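Putative amidohydrolase (Unidentified, PDB 3FEQ) probably hydrolyses dipeptides ending in proline, as a zinc-binding prolidase of the amidohydrolase superfamily. Local coordinates at residues A260-L274 with L308-S322. Residues are numbered along the deposited sequence; the frame is centred on the assembly and turned at random.
Sequences AKLMHEHGAFVVPTL and LEIYANAGVKMGFGS
Val270 and Tyr311 form the heart of this contact, where a short beta strand lies against helix 302-314. Val270 lays both methyls on one face of the Tyr311 ring: CG2, 3.8 Å from the ring centroid in a CH-pi contact, and CG1 over CZ and CE2, near the hydroxyl end. From CB outward, the tyrosine turns its CG anti to the carbonyl carbon (chi1 -72°), which swings the ring under the strand; CD1 then meets Val270 CG2, CE1 receives Met263 CE at the ring edge, and OH passes CG1 to hydrogen-bond Gly252 O. A tyrosine suits this place because its flat body fills an apolar layer while its tip satisfies a carbonyl of the neighbouring strand. Val316 uses both branches as well, CG1 packing 3.5 Å from Val270 CG2 and CG2 turning to the last turns of helix 260-266. There the small Ala260 and Ala314 bring their CB atoms to 3.7 Å, allowing the helices to approach to 9.1 Å between axes at 45°. Gly315, with positive phi, ends its helix in a Schellman motif, and its O accepts a weak bond from His264 ND1. Two straighter backbone bonds follow: Val270 N to Lys317 O at 3.0 Å, and Gly319 N to Val270 O at 2.9 Å. Beyond them the backbone of Gly321 lies close beside Val271 CG1, and Thr273 CA meets Gly321 O in a CA-H...O contact. Further along, Thr273 OG1 bonds His251 ND1, a second-shell contact behind a zinc ligand, while Ser322 precedes the ligand Asp323. Parallel strands with helices packed outside and metal ligands at the strand ends are characteristic of the amidohydrolase TIM barrel.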
# COMPACT_ATOMS: atom_id res chain seq x y z
N ALA C 260 -22.27 41.34 -8.43
CA ALA C 260 -23.71 41.27 -8.22
C ALA C 260 -24.45 41.25 -9.55
O ALA C 260 -25.31 40.40 -9.78
CB ALA C 260 -24.16 42.43 -7.38
N LYS C 261 -24.07 42.15 -10.45
CA LYS C 261 -24.70 42.25 -11.76
C LYS C 261 -24.51 40.94 -12.52
O LYS C 261 -25.45 40.42 -13.10
CB LYS C 261 -24.08 43.42 -12.54
CG LYS C 261 -25.05 44.36 -13.29
CD LYS C 261 -24.30 45.19 -14.36
CE LYS C 261 -24.79 46.63 -14.55
NZ LYS C 261 -25.57 46.82 -15.80
N LEU C 262 -23.30 40.38 -12.45
CA LEU C 262 -23.00 39.08 -13.06
C LEU C 262 -23.82 37.95 -12.46
O LEU C 262 -24.25 37.05 -13.18
CB LEU C 262 -21.52 38.76 -12.91
CG LEU C 262 -21.00 37.52 -13.64
CD1 LEU C 262 -21.04 37.74 -15.15
CD2 LEU C 262 -19.58 37.26 -13.18
N MET C 263 -24.02 38.01 -11.16
CA MET C 263 -24.87 37.05 -10.46
C MET C 263 -26.31 37.10 -10.93
O MET C 263 -26.92 36.06 -11.20
CB MET C 263 -24.79 37.28 -8.95
CG MET C 263 -24.16 36.13 -8.20
SD MET C 263 -23.98 36.43 -6.44
CE MET C 263 -23.20 38.02 -6.51
N HIS C 264 -26.87 38.30 -11.02
CA HIS C 264 -28.25 38.48 -11.50
C HIS C 264 -28.41 37.94 -12.91
O HIS C 264 -29.40 37.30 -13.24
CB HIS C 264 -28.65 39.95 -11.45
CG HIS C 264 -29.89 40.26 -12.24
ND1 HIS C 264 -31.13 39.78 -11.88
CD2 HIS C 264 -30.06 40.98 -13.37
CE1 HIS C 264 -32.03 40.22 -12.75
NE2 HIS C 264 -31.40 40.94 -13.67
N GLU C 265 -27.40 38.17 -13.74
CA GLU C 265 -27.42 37.76 -15.13
C GLU C 265 -27.48 36.24 -15.27
O GLU C 265 -28.25 35.71 -16.06
CB GLU C 265 -26.17 38.28 -15.83
CG GLU C 265 -26.42 38.93 -17.16
CD GLU C 265 -25.28 39.86 -17.53
OE1 GLU C 265 -24.47 40.16 -16.63
OE2 GLU C 265 -25.22 40.32 -18.70
N HIS C 266 -26.65 35.56 -14.52
CA HIS C 266 -26.60 34.11 -14.59
C HIS C 266 -27.73 33.42 -13.82
O HIS C 266 -27.91 32.21 -13.96
CB HIS C 266 -25.26 33.63 -14.05
CG HIS C 266 -24.14 33.75 -15.03
ND1 HIS C 266 -23.40 34.91 -15.17
CD2 HIS C 266 -23.61 32.86 -15.90
CE1 HIS C 266 -22.47 34.72 -16.09
NE2 HIS C 266 -22.58 33.48 -16.54
N GLY C 267 -28.46 34.16 -13.00
CA GLY C 267 -29.58 33.58 -12.26
C GLY C 267 -29.12 32.89 -11.00
O GLY C 267 -29.77 31.96 -10.51
N ALA C 268 -28.00 33.36 -10.46
CA ALA C 268 -27.41 32.83 -9.25
C ALA C 268 -27.97 33.48 -7.99
O ALA C 268 -28.17 34.69 -7.94
CB ALA C 268 -25.93 33.01 -9.30
N PHE C 269 -28.18 32.68 -6.94
CA PHE C 269 -28.71 33.17 -5.68
C PHE C 269 -27.59 33.57 -4.72
O PHE C 269 -26.42 33.28 -4.97
CB PHE C 269 -29.60 32.10 -5.05
CG PHE C 269 -30.73 31.63 -5.93
CD1 PHE C 269 -32.04 31.95 -5.61
CD2 PHE C 269 -30.48 30.87 -7.07
CE1 PHE C 269 -33.07 31.54 -6.44
CE2 PHE C 269 -31.52 30.46 -7.90
CZ PHE C 269 -32.81 30.79 -7.58
N VAL C 270 -27.94 34.25 -3.64
CA VAL C 270 -27.02 34.50 -2.52
C VAL C 270 -27.67 34.11 -1.21
O VAL C 270 -28.88 34.24 -1.05
CB VAL C 270 -26.66 35.99 -2.38
CG1 VAL C 270 -25.43 36.17 -1.52
CG2 VAL C 270 -26.43 36.60 -3.72
N VAL C 271 -26.88 33.62 -0.26
CA VAL C 271 -27.41 33.34 1.07
C VAL C 271 -26.48 34.01 2.06
O VAL C 271 -25.44 33.47 2.40
CB VAL C 271 -27.51 31.82 1.37
CG1 VAL C 271 -28.15 31.59 2.68
CG2 VAL C 271 -28.31 31.11 0.32
N PRO C 272 -26.78 35.26 2.41
CA PRO C 272 -26.02 35.95 3.45
C PRO C 272 -26.25 35.28 4.79
O PRO C 272 -27.29 34.65 4.98
CB PRO C 272 -26.64 37.35 3.46
CG PRO C 272 -27.24 37.51 2.07
CD PRO C 272 -27.77 36.14 1.76
N THR C 273 -25.29 35.37 5.69
CA THR C 273 -25.46 34.75 7.01
C THR C 273 -25.06 35.73 8.09
O THR C 273 -24.28 35.38 8.98
CB THR C 273 -24.63 33.47 7.17
OG1 THR C 273 -23.25 33.75 6.92
CG2 THR C 273 -25.11 32.39 6.23
N LEU C 274 -25.62 36.93 8.03
CA LEU C 274 -25.15 38.06 8.83
C LEU C 274 -25.11 37.79 10.33
O LEU C 274 -24.17 38.19 11.01
CB LEU C 274 -25.96 39.31 8.51
CG LEU C 274 -25.91 39.70 7.03
CD1 LEU C 274 -26.55 41.06 6.81
CD2 LEU C 274 -24.48 39.69 6.50
N LEU C 308 -26.23 43.62 1.37
CA LEU C 308 -27.66 43.38 1.20
C LEU C 308 -28.25 44.34 0.18
O LEU C 308 -28.94 43.92 -0.75
CB LEU C 308 -28.36 43.53 2.55
CG LEU C 308 -28.72 42.24 3.29
CD1 LEU C 308 -27.66 41.14 3.18
CD2 LEU C 308 -29.06 42.54 4.74
N GLU C 309 -27.92 45.62 0.34
CA GLU C 309 -28.43 46.65 -0.55
C GLU C 309 -27.93 46.47 -1.96
O GLU C 309 -28.71 46.60 -2.91
CB GLU C 309 -28.04 48.03 -0.04
CG GLU C 309 -29.01 48.58 0.98
CD GLU C 309 -28.39 49.65 1.84
OE1 GLU C 309 -27.68 50.52 1.29
OE2 GLU C 309 -28.63 49.64 3.06
N ILE C 310 -26.65 46.15 -2.10
CA ILE C 310 -26.07 45.87 -3.40
C ILE C 310 -26.81 44.74 -4.11
O ILE C 310 -27.19 44.87 -5.28
CB ILE C 310 -24.60 45.48 -3.27
CG1 ILE C 310 -23.88 46.50 -2.36
CG2 ILE C 310 -23.97 45.32 -4.65
CD1 ILE C 310 -22.39 46.35 -2.33
N TYR C 311 -27.05 43.65 -3.37
CA TYR C 311 -27.79 42.51 -3.90
C TYR C 311 -29.21 42.86 -4.34
O TYR C 311 -29.67 42.40 -5.39
CB TYR C 311 -27.82 41.38 -2.87
CG TYR C 311 -26.49 40.67 -2.71
CD1 TYR C 311 -25.76 40.25 -3.81
CD2 TYR C 311 -25.98 40.40 -1.44
CE1 TYR C 311 -24.54 39.60 -3.66
CE2 TYR C 311 -24.77 39.76 -1.28
CZ TYR C 311 -24.06 39.36 -2.39
OH TYR C 311 -22.85 38.73 -2.23
N ALA C 312 -29.90 43.65 -3.52
CA ALA C 312 -31.23 44.13 -3.86
C ALA C 312 -31.19 44.97 -5.13
O ALA C 312 -32.00 44.79 -6.03
CB ALA C 312 -31.78 44.95 -2.72
N ASN C 313 -30.21 45.86 -5.19
CA ASN C 313 -30.07 46.77 -6.32
C ASN C 313 -29.84 46.06 -7.64
O ASN C 313 -30.48 46.39 -8.63
CB ASN C 313 -28.95 47.76 -6.08
CG ASN C 313 -29.31 48.77 -5.03
OD1 ASN C 313 -30.48 48.98 -4.73
ND2 ASN C 313 -28.29 49.40 -4.45
N ALA C 314 -28.93 45.10 -7.65
CA ALA C 314 -28.67 44.33 -8.85
C ALA C 314 -29.75 43.27 -9.10
O ALA C 314 -29.77 42.62 -10.15
CB ALA C 314 -27.29 43.69 -8.80
N GLY C 315 -30.68 43.13 -8.16
CA GLY C 315 -31.77 42.19 -8.31
C GLY C 315 -31.30 40.75 -8.30
O GLY C 315 -31.61 39.97 -9.20
N VAL C 316 -30.52 40.41 -7.29
CA VAL C 316 -30.07 39.04 -7.08
C VAL C 316 -30.86 38.45 -5.92
O VAL C 316 -30.78 38.97 -4.80
CB VAL C 316 -28.59 39.02 -6.68
CG1 VAL C 316 -28.08 37.60 -6.65
CG2 VAL C 316 -27.78 39.86 -7.64
N LYS C 317 -31.59 37.37 -6.18
CA LYS C 317 -32.37 36.69 -5.12
C LYS C 317 -31.57 36.33 -3.85
O LYS C 317 -30.46 35.80 -3.92
CB LYS C 317 -33.09 35.45 -5.67
CG LYS C 317 -34.41 35.74 -6.37
CD LYS C 317 -34.29 35.60 -7.88
CE LYS C 317 -34.84 34.26 -8.35
NZ LYS C 317 -34.10 33.70 -9.52
N MET C 318 -32.14 36.63 -2.69
CA MET C 318 -31.50 36.38 -1.39
C MET C 318 -32.26 35.37 -0.55
O MET C 318 -33.43 35.56 -0.26
CB MET C 318 -31.39 37.68 -0.61
CG MET C 318 -30.28 38.56 -1.07
SD MET C 318 -30.33 40.11 -0.19
CE MET C 318 -31.28 41.11 -1.34
N GLY C 319 -31.57 34.33 -0.11
CA GLY C 319 -32.16 33.34 0.79
C GLY C 319 -31.73 33.56 2.22
O GLY C 319 -30.71 34.18 2.48
N PHE C 320 -32.50 33.04 3.15
CA PHE C 320 -32.16 33.09 4.56
C PHE C 320 -31.01 32.13 4.86
O PHE C 320 -31.02 30.99 4.42
CB PHE C 320 -33.40 32.66 5.36
CG PHE C 320 -33.30 32.91 6.82
CD1 PHE C 320 -33.81 34.07 7.37
CD2 PHE C 320 -32.79 31.93 7.67
CE1 PHE C 320 -33.77 34.27 8.74
CE2 PHE C 320 -32.74 32.13 9.03
CZ PHE C 320 -33.23 33.30 9.57
N GLY C 321 -30.02 32.59 5.61
CA GLY C 321 -29.04 31.68 6.22
C GLY C 321 -28.54 32.18 7.56
O GLY C 321 -28.50 33.38 7.80
N SER C 322 -28.11 31.27 8.42
CA SER C 322 -27.59 31.68 9.72
C SER C 322 -26.12 31.30 9.97
O SER C 322 -25.32 32.17 10.36
CB SER C 322 -28.48 31.16 10.83
OG SER C 322 -29.08 29.95 10.44